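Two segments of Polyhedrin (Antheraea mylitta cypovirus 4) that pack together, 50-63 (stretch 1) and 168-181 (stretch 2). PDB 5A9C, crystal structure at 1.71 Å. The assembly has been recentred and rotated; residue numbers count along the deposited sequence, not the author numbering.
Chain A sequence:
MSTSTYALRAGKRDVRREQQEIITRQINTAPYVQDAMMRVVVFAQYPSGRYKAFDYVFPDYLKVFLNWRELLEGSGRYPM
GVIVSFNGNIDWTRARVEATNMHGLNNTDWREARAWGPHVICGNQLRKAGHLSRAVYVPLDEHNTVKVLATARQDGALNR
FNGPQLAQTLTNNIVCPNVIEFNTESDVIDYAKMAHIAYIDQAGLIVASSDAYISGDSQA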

# COMPACT_ATOMS: atom_id res chain seq x y z
N ARG A 50 9.98 -0.63 -27.34
CA ARG A 50 10.06 -1.37 -26.10
C ARG A 50 8.76 -1.24 -25.32
O ARG A 50 7.97 -0.33 -25.56
N TYR A 51 8.54 -2.17 -24.39
CA TYR A 51 7.37 -2.16 -23.53
C TYR A 51 7.79 -2.35 -22.08
O TYR A 51 8.84 -2.93 -21.79
N LYS A 52 6.97 -1.85 -21.16
CA LYS A 52 7.14 -2.17 -19.75
C LYS A 52 5.81 -2.63 -19.17
O LYS A 52 4.78 -2.00 -19.38
N ALA A 53 5.84 -3.75 -18.45
CA ALA A 53 4.61 -4.33 -17.93
C ALA A 53 4.54 -4.21 -16.41
O ALA A 53 5.50 -4.50 -15.70
N PHE A 54 3.38 -3.77 -15.93
CA PHE A 54 3.08 -3.80 -14.50
C PHE A 54 2.07 -4.92 -14.26
O PHE A 54 0.89 -4.78 -14.57
N ASP A 55 2.57 -6.02 -13.72
CA ASP A 55 1.82 -7.27 -13.63
C ASP A 55 1.37 -7.54 -12.20
O ASP A 55 2.19 -7.77 -11.31
N TYR A 56 0.06 -7.51 -11.98
CA TYR A 56 -0.50 -7.68 -10.64
C TYR A 56 -1.30 -8.97 -10.52
O TYR A 56 -2.19 -9.24 -11.33
N VAL A 57 -0.97 -9.78 -9.52
CA VAL A 57 -1.83 -10.91 -9.16
C VAL A 57 -2.39 -10.67 -7.76
O VAL A 57 -1.68 -10.21 -6.87
N PHE A 58 -3.66 -10.99 -7.58
CA PHE A 58 -4.40 -10.63 -6.37
C PHE A 58 -5.69 -11.44 -6.30
O PHE A 58 -6.29 -11.73 -7.33
N PRO A 59 -6.13 -11.79 -5.09
CA PRO A 59 -7.30 -12.66 -4.91
C PRO A 59 -8.66 -11.96 -4.81
O PRO A 59 -9.67 -12.60 -5.11
N ASP A 60 -8.70 -10.70 -4.39
CA ASP A 60 -9.99 -10.07 -4.10
C ASP A 60 -10.24 -8.75 -4.83
O ASP A 60 -11.30 -8.57 -5.44
N TYR A 61 -9.29 -7.83 -4.75
CA TYR A 61 -9.44 -6.54 -5.41
C TYR A 61 -8.10 -5.88 -5.67
O TYR A 61 -7.11 -6.15 -4.99
N LEU A 62 -8.07 -5.02 -6.68
CA LEU A 62 -6.86 -4.32 -7.04
C LEU A 62 -7.16 -2.85 -7.30
O LEU A 62 -8.03 -2.52 -8.10
N LYS A 63 -6.44 -1.98 -6.59
CA LYS A 63 -6.49 -0.54 -6.84
C LYS A 63 -5.10 -0.08 -7.27
O LYS A 63 -4.13 -0.22 -6.52
N GLN A 168 -12.07 -11.07 6.25
CA GLN A 168 -11.14 -12.00 5.63
C GLN A 168 -10.62 -11.45 4.31
O GLN A 168 -9.44 -11.57 4.00
N THR A 169 -11.52 -10.85 3.53
CA THR A 169 -11.15 -10.27 2.24
C THR A 169 -10.06 -9.22 2.39
O THR A 169 -9.11 -9.18 1.60
N LEU A 170 -10.20 -8.37 3.40
CA LEU A 170 -9.24 -7.30 3.65
C LEU A 170 -7.86 -7.87 3.97
O LEU A 170 -6.85 -7.42 3.43
N THR A 171 -7.82 -8.87 4.85
CA THR A 171 -6.56 -9.45 5.31
C THR A 171 -6.01 -10.48 4.34
O THR A 171 -4.82 -10.78 4.35
N ASN A 172 -6.88 -11.03 3.50
CA ASN A 172 -6.50 -12.08 2.56
C ASN A 172 -5.94 -11.52 1.26
O ASN A 172 -5.26 -12.22 0.51
N ASN A 173 -6.22 -10.25 1.00
CA ASN A 173 -5.87 -9.64 -0.28
C ASN A 173 -4.45 -9.08 -0.35
O ASN A 173 -4.22 -7.89 -0.11
N ILE A 174 -3.49 -9.95 -0.68
CA ILE A 174 -2.11 -9.52 -0.89
C ILE A 174 -1.84 -9.34 -2.38
O ILE A 174 -1.75 -10.32 -3.12
N VAL A 175 -1.73 -8.09 -2.81
CA VAL A 175 -1.42 -7.78 -4.20
C VAL A 175 0.06 -7.99 -4.47
O VAL A 175 0.92 -7.43 -3.78
N CYS A 176 0.37 -8.81 -5.48
CA CYS A 176 1.75 -9.11 -5.82
C CYS A 176 2.12 -8.51 -7.17
O CYS A 176 1.81 -9.09 -8.21
N PRO A 177 2.79 -7.35 -7.15
CA PRO A 177 3.21 -6.64 -8.36
C PRO A 177 4.57 -7.08 -8.87
O PRO A 177 5.47 -7.36 -8.08
N ASN A 178 4.71 -7.15 -10.18
CA ASN A 178 6.01 -7.27 -10.82
C ASN A 178 6.13 -6.29 -11.98
O ASN A 178 5.16 -6.05 -12.70
N VAL A 179 7.31 -5.72 -12.14
CA VAL A 179 7.57 -4.83 -13.26
C VAL A 179 8.52 -5.53 -14.21
O VAL A 179 9.61 -5.97 -13.81
N ILE A 180 8.10 -5.66 -15.46
CA ILE A 180 8.87 -6.41 -16.44
C ILE A 180 9.16 -5.56 -17.67
O ILE A 180 8.27 -4.92 -18.22
N GLU A 181 10.43 -5.54 -18.07
CA GLU A 181 10.85 -4.80 -19.25
C GLU A 181 11.00 -5.74 -20.45
O GLU A 181 11.60 -6.81 -20.34

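Packing of side chains between residues 50-63 and 168-181 of polyhedrin, which together bury 1043 Å². Strands 51-58 and 176-181 pair antiparallel, and along each the side chains alternate between the two faces of the sheet. Asn 173 and Tyr 61 are the residues most covered by the opposite stretch and join the turn at Pro 59 and Asp 60 to the end of the helix. Asn 173, the first residue after the helix to leave helical geometry, has chi1 t, and its amide reaches back to the opposite backbone. Its OD1 accepts from Asp 60 N (3.0 Å) and Tyr 61 N (3.1 Å), while its ND2 donates to Tyr 61 O (3.0 Å). One side chain thus serves both a donor and an acceptor of Tyr 61, extending the pairing past the last backbone ladder bond. Tyr 61 has chi1 p, which lays its ring beside this amide: Asn 173 ND2 sits over one face, 3.5 Å from Tyr 61 CZ. Thr 169 CG2 lies at the ring edge, 4.1 Å from Tyr 61 CE2, and Tyr 61 OH comes within 3.5 Å of Leu 170 CD2. Asp 60 (chi1 m) points toward the helix end, its CB 3.6 Å from Thr 169 CG2.

Val 175 (chi1 t) packs against side chains from both strands of the first stretch. Its CG1 lies 3.6 Å from Leu 62 CD1 and 3.9 Å from Tyr 56 CD2, at the edge of the tyrosine ring; its CG2 meets Phe 58 CB at 3.9 Å. Tyr 56 (chi1 m) also packs CE2 against Pro 177 CB (3.8 Å). The same sheet face carries Phe 54 (m), whose CD2 is 3.9 Å from Val 179 CG2, then Lys 52 and Glu 181. Lys 52, with chi1 and chi2 both t, sets its CD 3.7 Å from Val 179 CG1, so its aliphatic part covers the valine while its amine reaches a water. This water accepts from Lys 52 NZ (2.8 Å) and donates to Glu 181 OE2 (3.1 Å), bridging the opposite charges.

The other face holds Ala 53, Asp 55 and Val 57 opposite Ile 180, Asn 178 and Cys 176. Ile 180 CB lies 4.3 Å from Ala 53 CB, a spacing set by the paired backbones; the side chain is chi1 m, chi2 t. Val 57 CG2 (chi1 m) packs 3.5 Å from Cys 176 CB. Between these apolar pairs, both carboxylate oxygens of Asp 55 (chi1 t) and Asn 178 ND2 are hydrogen-bonded elsewhere in the structure.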

# COMPACT_ATOMS: atom_id res chain seq x y z
CB ARG A 50 11.22 -0.86 -25.24
CG ARG A 50 12.56 -0.85 -25.95
CD ARG A 50 13.68 -0.45 -25.00
NE ARG A 50 14.79 -1.39 -25.07
CZ ARG A 50 14.95 -2.42 -24.24
NH1 ARG A 50 14.06 -2.64 -23.28
NH2 ARG A 50 15.99 -3.23 -24.38
CB TYR A 51 6.41 -3.30 -23.89
CG TYR A 51 5.58 -3.08 -25.14
CD1 TYR A 51 6.16 -3.17 -26.41
CD2 TYR A 51 4.22 -2.81 -25.06
CE1 TYR A 51 5.40 -2.99 -27.55
CE2 TYR A 51 3.45 -2.63 -26.20
CZ TYR A 51 4.05 -2.71 -27.44
OH TYR A 51 3.29 -2.53 -28.58
CB LYS A 52 7.68 -0.97 -18.96
CG LYS A 52 7.98 -1.30 -17.51
CD LYS A 52 9.00 -0.36 -16.89
CE LYS A 52 8.46 1.05 -16.74
NZ LYS A 52 9.49 1.97 -16.14
CB ALA A 53 4.50 -5.79 -18.36
CB PHE A 54 2.53 -2.45 -14.04
CG PHE A 54 3.47 -1.30 -14.30
CD1 PHE A 54 3.48 -0.67 -15.53
CD2 PHE A 54 4.36 -0.88 -13.32
CE1 PHE A 54 4.35 0.38 -15.78
CE2 PHE A 54 5.23 0.16 -13.57
CZ PHE A 54 5.23 0.79 -14.79
CB ASP A 55 2.72 -8.41 -14.11
CG ASP A 55 1.98 -9.71 -14.30
OD1 ASP A 55 0.85 -9.85 -13.79
OD2 ASP A 55 2.54 -10.61 -14.95
CB TYR A 56 -1.42 -6.51 -10.28
CG TYR A 56 -0.79 -5.14 -10.42
CD1 TYR A 56 -0.84 -4.45 -11.62
CD2 TYR A 56 -0.14 -4.54 -9.34
CE1 TYR A 56 -0.27 -3.20 -11.76
CE2 TYR A 56 0.44 -3.29 -9.47
CZ TYR A 56 0.37 -2.63 -10.68
OH TYR A 56 0.94 -1.38 -10.81
CB VAL A 57 -1.10 -12.26 -9.25
CG1 VAL A 57 -0.63 -12.50 -10.68
CG2 VAL A 57 0.08 -12.33 -8.29
CB PHE A 58 -4.75 -9.14 -6.41
CG PHE A 58 -5.61 -8.75 -7.58
CD1 PHE A 58 -5.05 -8.60 -8.84
CD2 PHE A 58 -6.97 -8.57 -7.43
CE1 PHE A 58 -5.84 -8.25 -9.92
CE2 PHE A 58 -7.76 -8.22 -8.51
CZ PHE A 58 -7.19 -8.06 -9.76
CB PRO A 59 -6.99 -13.37 -3.59
CG PRO A 59 -6.20 -12.37 -2.82
CD PRO A 59 -5.36 -11.63 -3.84
CB ASP A 60 -10.15 -9.87 -2.59
CG ASP A 60 -10.23 -11.18 -1.84
OD1 ASP A 60 -11.14 -11.99 -2.16
OD2 ASP A 60 -9.40 -11.40 -0.94
CB TYR A 61 -10.33 -5.60 -4.58
CG TYR A 61 -9.76 -5.28 -3.22
CD1 TYR A 61 -8.91 -4.20 -3.03
CD2 TYR A 61 -10.07 -6.07 -2.12
CE1 TYR A 61 -8.38 -3.91 -1.79
CE2 TYR A 61 -9.55 -5.79 -0.87
CZ TYR A 61 -8.70 -4.71 -0.71
OH TYR A 61 -8.18 -4.43 0.53
CB LEU A 62 -6.24 -4.94 -8.29
CG LEU A 62 -5.05 -4.21 -8.91
CD1 LEU A 62 -3.82 -4.30 -8.01
CD2 LEU A 62 -4.74 -4.76 -10.29
CB LYS A 63 -6.91 0.21 -5.58
CG LYS A 63 -8.30 -0.15 -5.08
CD LYS A 63 -8.60 0.53 -3.75
CE LYS A 63 -7.55 0.17 -2.71
NZ LYS A 63 -7.83 0.81 -1.39
CB GLN A 168 -11.79 -13.37 5.40
CG GLN A 168 -10.88 -14.37 4.71
CD GLN A 168 -11.53 -15.74 4.53
OE1 GLN A 168 -12.75 -15.86 4.49
NE2 GLN A 168 -10.70 -16.77 4.43
CB THR A 169 -12.38 -9.64 1.55
OG1 THR A 169 -13.30 -10.67 1.19
CG2 THR A 169 -11.96 -8.88 0.31
CB LEU A 170 -9.74 -6.40 4.78
CG LEU A 170 -8.87 -5.23 5.23
CD1 LEU A 170 -7.73 -5.71 6.11
CD2 LEU A 170 -8.34 -4.45 4.03
CB THR A 171 -6.73 -10.10 6.70
OG1 THR A 171 -7.68 -11.16 6.62
CG2 THR A 171 -7.21 -9.07 7.71
CB ASN A 172 -7.71 -12.96 2.26
CG ASN A 172 -7.42 -14.03 1.24
OD1 ASN A 172 -7.57 -13.82 0.04
ND2 ASN A 172 -7.00 -15.20 1.71
CB ASN A 173 -6.89 -8.55 -0.64
CG ASN A 173 -6.70 -8.03 -2.05
OD1 ASN A 173 -6.94 -8.75 -3.03
ND2 ASN A 173 -6.27 -6.78 -2.17
CB ILE A 174 -1.11 -10.55 -0.32
CG1 ILE A 174 -1.26 -10.66 1.20
CG2 ILE A 174 0.32 -10.17 -0.69
CD1 ILE A 174 -0.27 -11.63 1.84
CB VAL A 175 -1.81 -6.33 -4.56
CG1 VAL A 175 -1.38 -6.01 -5.99
CG2 VAL A 175 -3.31 -6.12 -4.39
CB CYS A 176 1.97 -10.62 -5.83
SG CYS A 176 1.52 -11.43 -4.30
CB PRO A 177 3.30 -5.18 -7.89
CG PRO A 177 2.76 -5.15 -6.47
CD PRO A 177 2.99 -6.53 -5.94
CB ASN A 178 6.26 -8.70 -11.31
CG ASN A 178 6.97 -9.54 -10.27
OD1 ASN A 178 8.16 -9.37 -10.02
ND2 ASN A 178 6.23 -10.47 -9.67
CB VAL A 179 8.18 -3.49 -12.80
CG1 VAL A 179 8.31 -2.54 -13.97
CG2 VAL A 179 7.32 -2.87 -11.71
CB ILE A 180 8.12 -7.68 -16.87
CG1 ILE A 180 7.70 -8.47 -15.63
CG2 ILE A 180 8.98 -8.53 -17.80
CD1 ILE A 180 6.86 -9.67 -15.93
CB GLU A 181 12.18 -4.08 -18.98
CG GLU A 181 12.10 -3.02 -17.89
CD GLU A 181 13.44 -2.38 -17.60
OE1 GLU A 181 14.48 -3.03 -17.85
OE2 GLU A 181 13.46 -1.23 -17.12
O HOH W 1 12.21 1.54 -16.44